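Local structure of succinylglutamate desuccinylase (Chromobacterium violaceum, 1YW4) at residues L51-H56 against A61-V66; E175-L180 against D253-F258; G25-R30 against E38-A43. The protein probably hydrolyses N2-succinylglutamate to succinate and glutamate, using one zinc ion per subunit, in the last step of arginine degradation by the AST pathway. All coordinates share one frame; numbering follows the deposited sequence.

Contact 1: residues L51-H56 against A61-V66; sequences LSCGVH and APIEVV. With ZN (zinc ion), chain C.
Cys53, the last residue of strand 48-53, packs its side chain against Pro62, Ile63 and Val66 on the opening turns of helix 61-75. Following it outward, CB comes first, 4.3 Å from Pro62 CB and 4.1 Å from Ile63 CG1. The sulfur then sits over the helix itself: SG is 3.9 Å from Ile63 CA and 4.1 Å from Ile63 CG1, while Val66 CG2, one helical turn further on, also lies 4.1 Å from SG. What places it there is chi1 of 57°, which tucks SG between the backbone N and the carbonyl carbon of Cys53. With these distances and no polar bond between the segments, the joint is purely apolar.

Beyond the cysteine the strand gives way to a turn. Gly54 takes a positive phi of 71°, and its CA lies 3.9 Å from Ile63 CD1, so the extended end of the isoleucine runs alongside the bend. Val66 also touches Val86 of the neighbouring strand 83-88, and Pro62 faces Leu148 and Thr150 of strand 143-151, which closes the helix onto the sheet from both flanks.

The turn delivers His56 to the metal: ND1 binds zinc at 2.3 Å, and water 1 is a further ligand at the same distance. Val55 CG1 lies over one face of the imidazole, and NE2 is hydrogen-bonded to Asp104, a second-shell carboxylate that probably helps fix the ring's rotation and may polarise it. Glu59, from the link between the segments, and His149 complete the protein ligands. A strand-loop-helix unit carrying a His-x-x-Glu pair, with a more distant second histidine, is the zinc-site signature of the M14 carboxypeptidase-like fold to which the AspA/AstE family belongs.

Contact 2: residues E175-L180 against D253-F258; sequences EQLAWL and DKLPLF
Helix 174-181 of the catalytic domain packs here on the entry to strand 257-265, in the barrel-sandwich hybrid part of the chain, and Leu177 meets Leu255 and Leu257 in a small leucine cluster between the two parts of the fold. The evidence for a light, side-chain-mediated joint is direct: the nearest CA atoms, those of Leu177 and Leu255, are 8.2 Å apart, the segments bury 138 Å² in total, and the close approaches all involve leucine methyl groups.

In Leu255, CG is anti to the backbone N (chi1 -175°), which sends the branch toward the helix, and CD2 comes to 4.1 Å from Leu177 CB. The same methyl is 4.1 Å from Leu177 CD2, so it rests against both the root and one tip of the helix residue, the two side chains crossing at about a right angle. Leu257, the first residue of strand 257-265, is the more distant partner.

Val188 of strand 187-190 is a partner shared by all three leucines. Leu180, one turn on from Leu177, instead packs on Phe211 and Leu213 of strand 209-215. Elsewhere on the helix, Trp179 stacks on Tyr146, whose hydroxyl is hydrogen-bonded to Gln176 OE1; this ties the helix to strand 143-151.

Leu177 CD2 also lies 4.5 Å from Leu257 CD2. The nearest approach of all brings Leu255 CD2 to the helix backbone, 3.6 Å from Leu177 O.

Contact 3: residues G25-R30 against E38-A43; sequences GGLAAR and ELNGDA
The guanidinium of Arg30 meets the carboxylate of Asp42 at its edge, end-on, with each terminal nitrogen taking one oxygen. NH2 donates to Asp42 OD2 at 2.6 Å and NH1 to Asp42 OD1 at 3.1 Å. The pairing is two-pronged but not coplanar: the two flat groups are turned 48° against each other, OD2 is met on its syn side but also out of the carboxylate plane, and OD1 is approached from 35° above that plane although it lies in the plane of the guanidinium. A second carboxylate, Glu38, stands obliquely to the same group, its OE2 a long 3.9 Å from NH1.

Backbone geometry explains why these charges gather. Strands 27-33 and 36-39 form an antiparallel beta hairpin in which Arg30 and Glu38 are a hydrogen-bonded pair, Arg30 N to Glu38 O and Glu38 N to Arg30 O both measuring 2.8 Å. Their side chains therefore rise on one face. A type I turn from Asn40 to Ala43 then carries Asp42 back over that face, and the arginine, extended from CG to NE, runs along the hairpin to meet it.

The opposite face carries Ala29 and Leu39, a non-hydrogen-bonded pair that touches through Ala29 CB and Leu39 CG at 3.9 Å; both rest on Leu23 of strand 20-23. Toward the end of the hairpin the pairing slackens: Asn40 N to Ala28 O is a weak bond of 3.3 Å, beyond which the Leu27 methyls lie against the Asn40 side chain.

Arg30 NE has its own salt bridge to Glu20, so one cation is shared by Asp42 and Glu20, with Glu38 at long range. Such sharing would be expected to favour the charged form of each, and it links strand, turn and neighbouring strand by electrostatics in addition to backbone pairing.

Overall arrangement
Only contact 1 reaches the zinc site; contacts 2 and 3 lie away from it. Their centres are about 22 Å and 20 Å respectively from that of contact 1, and about 32 Å from each other. None touches another: the nearest atoms of contacts 1 and 3 are about 8 Å apart, those of contacts 1 and 2 about 7 Å. Along the chain contact 3 comes first, contact 1 follows, and contact 2 closes the series. Strand 83-88 lies between strand 36-39 of contact 3 and strand 48-53 of contact 1, whereas contact 2 joins a helix of the catalytic part to a strand of the hybrid part.

Contact 1: residues L51-H56 against A61-V66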
loop_
_atom_site.group_PDB
_atom_site.type_symbol
_atom_site.label_atom_id
_atom_site.label_comp_id
_atom_site.label_asym_id
_atom_site.label_seq_id
_atom_site.Cartn_x
_atom_site.Cartn_y
_atom_site.Cartn_z
ATOM N N LEU A 51 -10.025 -7.765 28.610
ATOM C CA LEU A 51 -9.068 -8.798 28.245
ATOM C C LEU A 51 -9.860 -10.085 28.030
ATOM O O LEU A 51 -10.520 -10.587 28.941
ATOM C CB LEU A 51 -8.042 -9.032 29.354
ATOM C CG LEU A 51 -7.196 -7.846 29.856
ATOM C CD1 LEU A 51 -6.229 -8.354 30.930
ATOM C CD2 LEU A 51 -6.428 -7.210 28.707
ATOM N N SER A 52 -9.810 -10.607 26.818
ATOM C CA SER A 52 -10.507 -11.845 26.547
ATOM C C SER A 52 -9.455 -12.881 26.167
ATOM O O SER A 52 -8.469 -12.568 25.495
ATOM C CB SER A 52 -11.541 -11.651 25.432
ATOM O OG SER A 52 -10.954 -11.144 24.249
ATOM N N CYS A 53 -9.642 -14.106 26.647
ATOM C CA CYS A 53 -8.712 -15.188 26.356
ATOM C C CYS A 53 -9.507 -16.471 26.253
ATOM O O CYS A 53 -10.657 -16.521 26.681
ATOM C CB CYS A 53 -7.664 -15.313 27.466
ATOM S SG CYS A 53 -8.332 -15.565 29.121
ATOM N N GLY A 54 -8.915 -17.509 25.676
ATOM C CA GLY A 54 -9.652 -18.750 25.564
ATOM C C GLY A 54 -10.791 -18.693 24.560
ATOM O O GLY A 54 -11.741 -19.461 24.679
ATOM N N VAL A 55 -10.738 -17.765 23.603
ATOM C CA VAL A 55 -11.767 -17.725 22.564
ATOM C C VAL A 55 -11.620 -19.099 21.905
ATOM O O VAL A 55 -12.603 -19.725 21.491
ATOM C CB VAL A 55 -11.499 -16.595 21.536
ATOM C CG1 VAL A 55 -12.278 -16.849 20.248
ATOM C CG2 VAL A 55 -11.936 -15.249 22.130
ATOM N N HIS A 56 -10.368 -19.549 21.829
ATOM C CA HIS A 56 -10.018 -20.868 21.317
ATOM C C HIS A 56 -9.509 -21.586 22.575
ATOM O O HIS A 56 -8.561 -21.137 23.221
ATOM C CB HIS A 56 -8.946 -20.748 20.225
ATOM C CG HIS A 56 -9.475 -20.173 18.948
ATOM N ND1 HIS A 56 -8.780 -19.249 18.200
ATOM C CD2 HIS A 56 -10.664 -20.345 18.324
ATOM C CE1 HIS A 56 -9.520 -18.868 17.175
ATOM N NE2 HIS A 56 -10.670 -19.518 17.227
ATOM N N ALA A 61 -1.789 -20.411 27.052
ATOM C CA ALA A 61 -0.785 -19.495 27.576
ATOM C C ALA A 61 -1.417 -18.181 28.059
ATOM O O ALA A 61 -1.257 -17.801 29.223
ATOM C CB ALA A 61 0.297 -19.212 26.516
ATOM N N PRO A 62 -2.150 -17.466 27.182
ATOM C CA PRO A 62 -2.758 -16.208 27.637
ATOM C C PRO A 62 -3.698 -16.395 28.829
ATOM O O PRO A 62 -3.820 -15.514 29.686
ATOM C CB PRO A 62 -3.492 -15.701 26.392
ATOM C CG PRO A 62 -2.675 -16.269 25.257
ATOM C CD PRO A 62 -2.416 -17.688 25.751
ATOM N N ILE A 63 -4.372 -17.545 28.874
ATOM C CA ILE A 63 -5.301 -17.861 29.963
ATOM C C ILE A 63 -4.573 -17.880 31.317
ATOM O O ILE A 63 -5.034 -17.269 32.288
ATOM C CB ILE A 63 -5.981 -19.237 29.726
ATOM C CG1 ILE A 63 -6.728 -19.238 28.387
ATOM C CG2 ILE A 63 -6.944 -19.543 30.855
ATOM C CD1 ILE A 63 -7.342 -20.604 28.033
ATOM N N GLU A 64 -3.433 -18.569 31.376
ATOM C CA GLU A 64 -2.651 -18.651 32.612
ATOM C C GLU A 64 -2.110 -17.278 33.010
ATOM O O GLU A 64 -2.081 -16.949 34.191
ATOM C CB GLU A 64 -1.477 -19.633 32.458
ATOM C CG GLU A 64 -1.879 -21.031 31.992
ATOM C CD GLU A 64 -0.710 -22.013 31.919
ATOM O OE1 GLU A 64 0.349 -21.649 31.367
ATOM O OE2 GLU A 64 -0.855 -23.160 32.401
ATOM N N VAL A 65 -1.689 -16.480 32.028
ATOM C CA VAL A 65 -1.158 -15.145 32.307
ATOM C C VAL A 65 -2.243 -14.235 32.885
ATOM O O VAL A 65 -1.999 -13.475 33.825
ATOM C CB VAL A 65 -0.577 -14.483 31.040
ATOM C CG1 VAL A 65 -0.219 -13.014 31.326
ATOM C CG2 VAL A 65 0.665 -15.238 30.588
ATOM N N VAL A 66 -3.443 -14.314 32.322
ATOM C CA VAL A 66 -4.542 -13.503 32.825
ATOM C C VAL A 66 -4.905 -13.971 34.230
ATOM O O VAL A 66 -4.988 -13.168 35.157
ATOM C CB VAL A 66 -5.790 -13.614 31.924
ATOM C CG1 VAL A 66 -6.993 -12.960 32.604
ATOM C CG2 VAL A 66 -5.519 -12.934 30.588
HETATM ZN ZN ZN C . -6.739 -18.184 18.310
HETATM O O HOH W 1 -4.743 -18.184 17.108
#

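Contact 2: residues E175-L180 against D253-F258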
loop_
_atom_site.group_PDB
_atom_site.type_symbol
_atom_site.label_atom_id
_atom_site.label_comp_id
_atom_site.label_asym_id
_atom_site.label_seq_id
_atom_site.Cartn_x
_atom_site.Cartn_y
_atom_site.Cartn_z
ATOM N N GLU A 175 -0.496 5.489 18.893
ATOM C CA GLU A 175 -0.167 5.507 20.312
ATOM C C GLU A 175 -0.257 4.055 20.812
ATOM O O GLU A 175 0.541 3.618 21.642
ATOM C CB GLU A 175 -1.162 6.395 21.064
ATOM C CG GLU A 175 -0.597 7.054 22.309
ATOM C CD GLU A 175 -0.058 6.053 23.298
ATOM O OE1 GLU A 175 -0.856 5.243 23.814
ATOM O OE2 GLU A 175 1.167 6.075 23.559
ATOM N N GLN A 176 -1.230 3.312 20.292
ATOM C CA GLN A 176 -1.405 1.916 20.676
ATOM C C GLN A 176 -0.372 1.041 19.977
ATOM O O GLN A 176 0.097 0.050 20.537
ATOM C CB GLN A 176 -2.820 1.440 20.340
ATOM C CG GLN A 176 -3.844 1.811 21.403
ATOM C CD GLN A 176 -3.571 1.115 22.726
ATOM O OE1 GLN A 176 -3.602 -0.118 22.810
ATOM N NE2 GLN A 176 -3.299 1.897 23.766
ATOM N N LEU A 177 -0.021 1.405 18.750
ATOM C CA LEU A 177 0.983 0.655 18.011
ATOM C C LEU A 177 2.287 0.738 18.788
ATOM O O LEU A 177 3.079 -0.203 18.806
ATOM C CB LEU A 177 1.172 1.245 16.610
ATOM C CG LEU A 177 0.045 0.950 15.622
ATOM C CD1 LEU A 177 0.297 1.665 14.301
ATOM C CD2 LEU A 177 -0.044 -0.550 15.411
ATOM N N ALA A 178 2.500 1.874 19.443
ATOM C CA ALA A 178 3.708 2.079 20.229
ATOM C C ALA A 178 3.704 1.133 21.423
ATOM O O ALA A 178 4.681 0.425 21.671
ATOM C CB ALA A 178 3.784 3.523 20.697
ATOM N N TRP A 179 2.592 1.119 22.154
ATOM C CA TRP A 179 2.450 0.258 23.328
ATOM C C TRP A 179 2.659 -1.201 22.939
ATOM O O TRP A 179 3.281 -1.973 23.670
ATOM C CB TRP A 179 1.057 0.406 23.928
ATOM C CG TRP A 179 0.883 -0.314 25.224
ATOM C CD1 TRP A 179 1.243 0.132 26.458
ATOM C CD2 TRP A 179 0.268 -1.592 25.421
ATOM N NE1 TRP A 179 0.884 -0.783 27.419
ATOM C CE2 TRP A 179 0.283 -1.853 26.808
ATOM C CE3 TRP A 179 -0.295 -2.544 24.560
ATOM C CZ2 TRP A 179 -0.250 -3.028 27.359
ATOM C CZ3 TRP A 179 -0.824 -3.713 25.108
ATOM C CH2 TRP A 179 -0.798 -3.942 26.496
ATOM N N LEU A 180 2.106 -1.575 21.792
ATOM C CA LEU A 180 2.238 -2.935 21.296
ATOM C C LEU A 180 3.703 -3.220 20.981
ATOM O O LEU A 180 4.239 -4.268 21.358
ATOM C CB LEU A 180 1.385 -3.128 20.039
ATOM C CG LEU A 180 -0.129 -3.058 20.255
ATOM C CD1 LEU A 180 -0.849 -3.097 18.911
ATOM C CD2 LEU A 180 -0.568 -4.220 21.138
ATOM N N ASP A 253 9.595 2.528 11.913
ATOM C CA ASP A 253 10.648 1.901 11.119
ATOM C C ASP A 253 11.085 0.579 11.743
ATOM O O ASP A 253 11.911 -0.142 11.182
ATOM C CB ASP A 253 11.858 2.833 10.992
ATOM C CG ASP A 253 11.529 4.121 10.262
ATOM O OD1 ASP A 253 10.991 4.046 9.135
ATOM O OD2 ASP A 253 11.813 5.209 10.814
ATOM N N LYS A 254 10.523 0.263 12.905
ATOM C CA LYS A 254 10.855 -0.975 13.600
ATOM C C LYS A 254 9.656 -1.921 13.664
ATOM O O LYS A 254 9.811 -3.120 13.897
ATOM C CB LYS A 254 11.344 -0.664 15.018
ATOM C CG LYS A 254 11.713 -1.896 15.825
ATOM C CD LYS A 254 12.223 -1.524 17.204
ATOM C CE LYS A 254 12.681 -2.756 17.962
ATOM N NZ LYS A 254 13.755 -3.481 17.227
ATOM N N LEU A 255 8.461 -1.380 13.454
ATOM C CA LEU A 255 7.246 -2.189 13.499
ATOM C C LEU A 255 6.637 -2.319 12.109
ATOM O O LEU A 255 5.866 -1.473 11.677
ATOM C CB LEU A 255 6.222 -1.563 14.450
ATOM C CG LEU A 255 4.926 -2.339 14.715
ATOM C CD1 LEU A 255 5.236 -3.641 15.442
ATOM C CD2 LEU A 255 3.992 -1.485 15.552
ATOM N N PRO A 256 6.987 -3.386 11.387
ATOM C CA PRO A 256 6.430 -3.568 10.042
ATOM C C PRO A 256 4.918 -3.829 10.048
ATOM O O PRO A 256 4.409 -4.599 10.862
ATOM C CB PRO A 256 7.238 -4.745 9.484
ATOM C CG PRO A 256 7.633 -5.517 10.711
ATOM C CD PRO A 256 7.964 -4.440 11.716
ATOM N N LEU A 257 4.210 -3.168 9.137
ATOM C CA LEU A 257 2.767 -3.324 9.019
ATOM C C LEU A 257 2.458 -4.016 7.695
ATOM O O LEU A 257 3.205 -3.874 6.722
ATOM C CB LEU A 257 2.079 -1.957 9.048
ATOM C CG LEU A 257 2.434 -1.005 10.196
ATOM C CD1 LEU A 257 1.776 0.343 9.927
ATOM C CD2 LEU A 257 1.967 -1.560 11.538
ATOM N N PHE A 258 1.353 -4.752 7.658
ATOM C CA PHE A 258 0.950 -5.464 6.454
ATOM C C PHE A 258 -0.560 -5.424 6.243
ATOM O O PHE A 258 -1.325 -5.160 7.165
ATOM C CB PHE A 258 1.397 -6.932 6.521
ATOM C CG PHE A 258 2.886 -7.118 6.695
ATOM C CD1 PHE A 258 3.470 -7.089 7.961
ATOM C CD2 PHE A 258 3.705 -7.314 5.587
ATOM C CE1 PHE A 258 4.857 -7.253 8.125
ATOM C CE2 PHE A 258 5.091 -7.480 5.735
ATOM C CZ PHE A 258 5.663 -7.449 7.006
#

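Contact 3: residues G25-R30 against E38-A43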
loop_
_atom_site.group_PDB
_atom_site.type_symbol
_atom_site.label_atom_id
_atom_site.label_comp_id
_atom_site.label_asym_id
_atom_site.label_seq_id
_atom_site.Cartn_x
_atom_site.Cartn_y
_atom_site.Cartn_z
ATOM N N GLY A 25 -8.687 -2.945 49.181
ATOM C CA GLY A 25 -8.910 -1.541 48.888
ATOM C C GLY A 25 -10.389 -1.212 48.826
ATOM O O GLY A 25 -10.771 -0.121 48.405
ATOM N N GLY A 26 -11.220 -2.160 49.250
ATOM C CA GLY A 26 -12.662 -1.962 49.238
ATOM C C GLY A 26 -13.293 -2.201 47.878
ATOM O O GLY A 26 -14.498 -1.996 47.691
ATOM N N LEU A 27 -12.480 -2.643 46.926
ATOM C CA LEU A 27 -12.952 -2.896 45.577
ATOM C C LEU A 27 -13.650 -4.254 45.496
ATOM O O LEU A 27 -13.687 -5.006 46.474
ATOM C CB LEU A 27 -11.773 -2.814 44.591
ATOM C CG LEU A 27 -10.971 -1.500 44.614
ATOM C CD1 LEU A 27 -9.876 -1.529 43.547
ATOM C CD2 LEU A 27 -11.893 -0.314 44.371
ATOM N N ALA A 28 -14.209 -4.577 44.339
ATOM C CA ALA A 28 -14.902 -5.849 44.225
ATOM C C ALA A 28 -14.804 -6.482 42.846
ATOM O O ALA A 28 -14.608 -5.801 41.843
ATOM C CB ALA A 28 -16.371 -5.669 44.611
ATOM N N ALA A 29 -14.946 -7.799 42.815
ATOM C CA ALA A 29 -14.906 -8.540 41.566
ATOM C C ALA A 29 -16.307 -9.120 41.414
ATOM O O ALA A 29 -16.776 -9.862 42.282
ATOM C CB ALA A 29 -13.867 -9.644 41.637
ATOM N N ARG A 30 -16.978 -8.759 40.322
ATOM C CA ARG A 30 -18.337 -9.222 40.070
ATOM C C ARG A 30 -18.418 -10.183 38.900
ATOM O O ARG A 30 -18.001 -9.855 37.792
ATOM C CB ARG A 30 -19.274 -8.026 39.795
ATOM C CG ARG A 30 -19.567 -7.161 41.010
ATOM C CD ARG A 30 -20.359 -5.901 40.659
ATOM N NE ARG A 30 -20.207 -4.895 41.709
ATOM C CZ ARG A 30 -20.224 -3.580 41.515
ATOM N NH1 ARG A 30 -20.392 -3.087 40.294
ATOM N NH2 ARG A 30 -20.050 -2.752 42.546
ATOM N N GLU A 38 -15.892 -8.766 36.297
ATOM C CA GLU A 38 -15.563 -7.353 36.245
ATOM C C GLU A 38 -14.960 -6.897 37.571
ATOM O O GLU A 38 -15.550 -7.115 38.631
ATOM C CB GLU A 38 -16.838 -6.564 35.960
ATOM C CG GLU A 38 -16.634 -5.079 35.885
ATOM C CD GLU A 38 -17.940 -4.332 36.007
ATOM O OE1 GLU A 38 -18.446 -3.848 34.980
ATOM O OE2 GLU A 38 -18.463 -4.242 37.136
ATOM N N LEU A 39 -13.792 -6.263 37.509
ATOM C CA LEU A 39 -13.118 -5.780 38.715
ATOM C C LEU A 39 -12.986 -4.258 38.662
ATOM O O LEU A 39 -12.674 -3.696 37.616
ATOM C CB LEU A 39 -11.717 -6.423 38.862
ATOM C CG LEU A 39 -11.597 -7.954 38.956
ATOM C CD1 LEU A 39 -11.704 -8.546 37.554
ATOM C CD2 LEU A 39 -10.259 -8.358 39.571
ATOM N N ASN A 40 -13.248 -3.594 39.784
ATOM C CA ASN A 40 -13.142 -2.131 39.864
ATOM C C ASN A 40 -14.030 -1.447 38.821
ATOM O O ASN A 40 -13.714 -0.360 38.324
ATOM C CB ASN A 40 -11.682 -1.702 39.653
ATOM C CG ASN A 40 -11.407 -0.281 40.128
ATOM O OD1 ASN A 40 -10.525 0.404 39.599
ATOM N ND2 ASN A 40 -12.149 0.161 41.136
ATOM N N GLY A 41 -15.146 -2.090 38.494
ATOM C CA GLY A 41 -16.063 -1.533 37.514
ATOM C C GLY A 41 -16.637 -0.168 37.878
ATOM O O GLY A 41 -16.918 0.647 36.999
ATOM N N ASP A 42 -16.815 0.085 39.172
ATOM C CA ASP A 42 -17.362 1.358 39.625
ATOM C C ASP A 42 -16.379 2.526 39.559
ATOM O O ASP A 42 -16.729 3.650 39.920
ATOM C CB ASP A 42 -17.899 1.231 41.053
ATOM C CG ASP A 42 -19.030 0.241 41.159
ATOM O OD1 ASP A 42 -19.681 -0.026 40.130
ATOM O OD2 ASP A 42 -19.283 -0.269 42.267
ATOM N N ALA A 43 -15.158 2.265 39.094
ATOM C CA ALA A 43 -14.133 3.306 38.985
ATOM C C ALA A 43 -14.443 4.282 37.856
ATOM O O ALA A 43 -14.004 4.100 36.717
ATOM C CB ALA A 43 -12.772 2.681 38.759
#